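Local coordinates for protein putative ATPase, AAA family (Prochlorococcus marinus subsp. pastoris str. CCMP1986, PDB 3CTD) that probably acts as a DNA-dependent ATPase of the RarA/MGS1/WRNIP1 subfamily in the cellular response to stalled replication, here represented by its C-terminal part, at residues P68-A79 with I91-D102. The protein carries 1 engineered substitution. Numbering follows the deposited sequence.
Sequences PNFIFRRLLISA and IVVVQSCCDAFD
Phe72 and Cys98 meet where helices 68-79 and 91-102 run antiparallel, their axes 9.2 Å apart at closest approach and their directions 169° from each other; the CA atoms draw together from Pro68–Phe101 to 5.3 Å for Ala79 CA and Ile91 CA. At Phe72 the packing is knobs-into-holes: its ring enters a hole formed by Val94, Cys97, Cys98 and Phe101. Cys98 CA lies over the centre of one ring face, 3.7 Å from the centroid and only 10° off the normal, a CH-pi contact. The sulfur of Cys98, swung to the side opposite its backbone N, also approaches the same ring obliquely, SG 4.5 Å from the centroid. Phe72 turns its edge toward the face of Phe101 in an offset edge-to-face pair, with planes at 62°. An alanine in place of Phe72 is likely to open a gap among Val94, Cys97, Cys98 and Phe101 and deprive the sulfur of its aromatic partner. The two helices form an antiparallel hairpin within the MgsA-type C-terminal region that characterises RarA relatives; helix 110-121 packs against Phe72 through Leu113, and Ile91 touches Gln115 of a second subunit. Toward the hairpin's connection, the contact becomes aliphatic. Leu76 CD2 reaches Val94 CG1 at 3.7 Å and also meets Gln95 OE1, while Ile91 CD1 approaches Leu76 O and the methyl of Ala79. No direct hydrogen bond joins segments 68-79 and 91-102, but one water bridges them, lying within hydrogen-bonding distance of Ala79 O and accepting from Ile91 N, 3.1 Å from its oxygen. At the other end Pro68 CG rests against Phe101 CZ, 3.6 Å away, and Phe106 adds a further edge-to-face partner for the Phe101 ring.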
loop_
_atom_site.group_PDB
_atom_site.type_symbol
_atom_site.label_atom_id
_atom_site.label_comp_id
_atom_site.label_asym_id
_atom_site.label_seq_id
_atom_site.Cartn_x
_atom_site.Cartn_y
_atom_site.Cartn_z
ATOM N N PRO B 68 5.048 16.007 16.340
ATOM C CA PRO B 68 4.848 14.674 15.729
ATOM C C PRO B 68 5.349 14.592 14.278
ATOM O O PRO B 68 5.914 13.562 13.876
ATOM C CB PRO B 68 3.318 14.447 15.792
ATOM C CG PRO B 68 2.740 15.798 15.949
ATOM C CD PRO B 68 3.770 16.623 16.731
ATOM N N ASN B 69 5.171 15.661 13.504
ATOM C CA ASN B 69 5.737 15.731 12.135
ATOM C C ASN B 69 7.235 15.484 12.120
ATOM O O ASN B 69 7.737 14.749 11.260
ATOM C CB ASN B 69 5.444 17.078 11.464
ATOM C CG ASN B 69 3.951 17.331 11.319
ATOM O OD1 ASN B 69 3.223 16.503 10.756
ATOM N ND2 ASN B 69 3.476 18.451 11.884
ATOM N N PHE B 70 7.953 16.064 13.082
ATOM C CA PHE B 70 9.365 15.766 13.206
ATOM C C PHE B 70 9.604 14.259 13.472
ATOM O O PHE B 70 10.416 13.618 12.811
ATOM C CB PHE B 70 10.018 16.656 14.250
ATOM C CG PHE B 70 11.445 16.365 14.477
ATOM C CD1 PHE B 70 12.362 16.472 13.445
ATOM C CD2 PHE B 70 11.890 15.978 15.728
ATOM C CE1 PHE B 70 13.721 16.207 13.657
ATOM C CE2 PHE B 70 13.239 15.697 15.948
ATOM C CZ PHE B 70 14.169 15.824 14.904
ATOM N N ILE B 71 8.856 13.665 14.376
ATOM C CA ILE B 71 9.056 12.225 14.650
ATOM C C ILE B 71 8.773 11.387 13.392
ATOM O O ILE B 71 9.525 10.480 13.052
ATOM C CB ILE B 71 8.136 11.745 15.799
ATOM C CG1 ILE B 71 8.432 12.531 17.092
ATOM C CG2 ILE B 71 8.191 10.234 15.948
ATOM C CD1 ILE B 71 7.259 12.483 18.097
ATOM N N PHE B 72 7.690 11.700 12.700
ATOM C CA PHE B 72 7.355 11.013 11.429
ATOM C C PHE B 72 8.392 11.190 10.320
ATOM O O PHE B 72 8.550 10.296 9.498
ATOM C CB PHE B 72 5.981 11.415 10.891
ATOM C CG PHE B 72 4.882 10.593 11.438
ATOM C CD1 PHE B 72 4.883 9.208 11.261
ATOM C CD2 PHE B 72 3.860 11.177 12.151
ATOM C CE1 PHE B 72 3.867 8.427 11.779
ATOM C CE2 PHE B 72 2.854 10.395 12.650
ATOM C CZ PHE B 72 2.856 9.017 12.481
ATOM N N ARG B 73 9.095 12.321 10.308
ATOM C CA ARG B 73 10.179 12.524 9.328
ATOM C C ARG B 73 11.271 11.498 9.531
ATOM O O ARG B 73 11.680 10.829 8.583
ATOM C CB ARG B 73 10.778 13.934 9.427
ATOM C CG ARG B 73 10.272 14.913 8.386
ATOM C CD ARG B 73 10.840 16.346 8.582
ATOM N NE ARG B 73 9.653 17.126 8.872
ATOM C CZ ARG B 73 9.492 17.941 9.897
ATOM N NH1 ARG B 73 10.516 18.187 10.736
ATOM N NH2 ARG B 73 8.301 18.521 10.036
ATOM N N ARG B 74 11.715 11.373 10.777
ATOM C CA ARG B 74 12.737 10.421 11.137
ATOM C C ARG B 74 12.300 8.995 10.977
ATOM O O ARG B 74 13.103 8.161 10.621
ATOM C CB ARG B 74 13.247 10.664 12.559
ATOM C CG ARG B 74 14.077 11.929 12.682
ATOM C CD ARG B 74 15.434 11.937 11.893
ATOM N NE ARG B 74 15.989 13.305 11.908
ATOM C CZ ARG B 74 16.808 13.817 12.859
ATOM N NH1 ARG B 74 17.223 13.063 13.889
ATOM N NH2 ARG B 74 17.217 15.094 12.779
ATOM N N LEU B 75 11.029 8.704 11.223
ATOM C CA LEU B 75 10.513 7.384 10.944
ATOM C C LEU B 75 10.478 7.103 9.415
ATOM O O LEU B 75 10.783 5.981 8.981
ATOM C CB LEU B 75 9.126 7.211 11.549
ATOM C CG LEU B 75 8.955 7.119 13.072
ATOM C CD1 LEU B 75 7.461 7.112 13.363
ATOM C CD2 LEU B 75 9.546 5.818 13.535
ATOM N N LEU B 76 10.134 8.102 8.596
ATOM C CA LEU B 76 10.090 7.884 7.154
ATOM C C LEU B 76 11.514 7.616 6.673
ATOM O O LEU B 76 11.770 6.610 5.999
ATOM C CB LEU B 76 9.472 9.052 6.391
ATOM C CG LEU B 76 7.941 9.244 6.474
ATOM C CD1 LEU B 76 7.560 10.688 6.045
ATOM C CD2 LEU B 76 7.126 8.205 5.689
ATOM N N ILE B 77 12.436 8.501 7.052
ATOM C CA ILE B 77 13.866 8.300 6.805
ATOM C C ILE B 77 14.392 6.928 7.222
ATOM O O ILE B 77 15.032 6.236 6.444
ATOM C CB ILE B 77 14.700 9.381 7.513
ATOM C CG1 ILE B 77 14.283 10.774 6.995
ATOM C CG2 ILE B 77 16.202 9.106 7.355
ATOM C CD1 ILE B 77 15.023 11.952 7.692
ATOM N N SER B 78 14.157 6.544 8.467
ATOM C CA SER B 78 14.647 5.286 8.963
ATOM C C SER B 78 14.015 4.088 8.193
ATOM O O SER B 78 14.665 3.060 7.953
ATOM C CB SER B 78 14.425 5.215 10.474
ATOM O OG SER B 78 14.213 3.869 10.813
ATOM N N ALA B 79 12.780 4.230 7.745
ATOM C CA ALA B 79 12.191 3.195 6.897
ATOM C C ALA B 79 12.959 2.908 5.587
ATOM O O ALA B 79 12.850 1.826 5.002
ATOM C CB ALA B 79 10.711 3.538 6.613
ATOM N N ILE B 91 8.130 1.666 4.107
ATOM C CA ILE B 91 7.890 3.077 3.807
ATOM C C ILE B 91 6.406 3.310 3.523
ATOM O O ILE B 91 5.892 4.339 3.883
ATOM C CB ILE B 91 8.816 3.668 2.686
ATOM C CG1 ILE B 91 8.661 5.174 2.574
ATOM C CG2 ILE B 91 8.526 3.070 1.321
ATOM C CD1 ILE B 91 9.465 5.899 3.584
ATOM N N VAL B 92 5.718 2.342 2.922
ATOM C CA VAL B 92 4.292 2.509 2.670
ATOM C C VAL B 92 3.520 2.528 3.985
ATOM O O VAL B 92 2.629 3.330 4.153
ATOM C CB VAL B 92 3.734 1.370 1.767
ATOM C CG1 VAL B 92 2.192 1.511 1.564
ATOM C CG2 VAL B 92 4.513 1.274 0.421
ATOM N N VAL B 93 3.867 1.650 4.925
ATOM C CA VAL B 93 3.114 1.540 6.169
ATOM C C VAL B 93 3.303 2.818 7.007
ATOM O O VAL B 93 2.338 3.395 7.535
ATOM C CB VAL B 93 3.547 0.268 6.986
ATOM C CG1 VAL B 93 3.024 0.297 8.456
ATOM C CG2 VAL B 93 3.126 -1.029 6.263
ATOM N N VAL B 94 4.545 3.240 7.163
ATOM C CA VAL B 94 4.846 4.418 7.953
ATOM C C VAL B 94 4.223 5.669 7.340
ATOM O O VAL B 94 3.753 6.526 8.063
ATOM C CB VAL B 94 6.359 4.668 8.023
ATOM C CG1 VAL B 94 6.596 6.016 8.605
ATOM C CG2 VAL B 94 7.033 3.574 8.828
ATOM N N GLN B 95 4.230 5.770 6.005
ATOM C CA GLN B 95 3.652 6.921 5.337
ATOM C C GLN B 95 2.164 6.965 5.609
ATOM O O GLN B 95 1.570 8.006 5.846
ATOM C CB GLN B 95 3.938 6.914 3.830
ATOM C CG GLN B 95 3.169 7.978 3.068
ATOM C CD GLN B 95 3.556 9.362 3.517
ATOM O OE1 GLN B 95 4.762 9.680 3.668
ATOM N NE2 GLN B 95 2.550 10.218 3.739
ATOM N N SER B 96 1.575 5.799 5.620
ATOM C CA SER B 96 0.177 5.669 5.907
ATOM C C SER B 96 -0.192 5.948 7.394
ATOM O O SER B 96 -1.254 6.483 7.670
ATOM C CB SER B 96 -0.211 4.248 5.490
ATOM O OG SER B 96 -1.527 3.950 5.836
ATOM N N CYS B 97 0.678 5.573 8.340
ATOM C CA CYS B 97 0.608 6.034 9.721
ATOM C C CYS B 97 0.646 7.565 9.800
ATOM O O CYS B 97 -0.215 8.170 10.457
ATOM C CB CYS B 97 1.750 5.419 10.528
ATOM S SG CYS B 97 1.501 3.638 10.802
ATOM N N CYS B 98 1.604 8.180 9.103
ATOM C CA CYS B 98 1.698 9.639 9.006
ATOM C C CYS B 98 0.376 10.243 8.458
ATOM O O CYS B 98 -0.232 11.119 9.086
ATOM C CB CYS B 98 2.947 10.042 8.200
ATOM S SG CYS B 98 3.216 11.843 7.994
ATOM N N ASP B 99 -0.116 9.740 7.335
ATOM C CA ASP B 99 -1.413 10.214 6.859
ATOM C C ASP B 99 -2.545 9.971 7.857
ATOM O O ASP B 99 -3.486 10.782 7.971
ATOM C CB ASP B 99 -1.796 9.591 5.520
ATOM C CG ASP B 99 -0.888 9.986 4.443
ATOM O OD1 ASP B 99 -0.190 10.991 4.585
ATOM O OD2 ASP B 99 -0.833 9.277 3.440
ATOM N N ALA B 100 -2.509 8.850 8.569
ATOM C CA ALA B 100 -3.588 8.605 9.511
ATOM C C ALA B 100 -3.505 9.669 10.618
ATOM O O ALA B 100 -4.504 10.299 10.956
ATOM C CB ALA B 100 -3.516 7.228 10.046
ATOM N N PHE B 101 -2.303 9.961 11.089
ATOM C CA PHE B 101 -2.140 10.979 12.107
ATOM C C PHE B 101 -2.666 12.359 11.644
ATOM O O PHE B 101 -3.370 13.028 12.423
ATOM C CB PHE B 101 -0.682 11.037 12.613
ATOM C CG PHE B 101 -0.490 11.979 13.774
ATOM C CD1 PHE B 101 -0.448 11.496 15.078
ATOM C CD2 PHE B 101 -0.412 13.360 13.563
ATOM C CE1 PHE B 101 -0.296 12.370 16.164
ATOM C CE2 PHE B 101 -0.273 14.231 14.625
ATOM C CZ PHE B 101 -0.220 13.744 15.941
ATOM N N ASP B 102 -2.337 12.791 10.416
ATOM C CA ASP B 102 -2.911 14.045 9.868
ATOM C C ASP B 102 -4.437 14.053 9.909
ATOM O O ASP B 102 -5.050 15.055 10.232
ATOM C CB ASP B 102 -2.331 14.464 8.478
ATOM C CG ASP B 102 -0.841 14.999 8.589
ATOM O OD1 ASP B 102 -0.444 15.490 9.690
ATOM O OD2 ASP B 102 -0.039 14.916 7.609
HETATM O O HOH W 1 10.912 0.461 3.370
#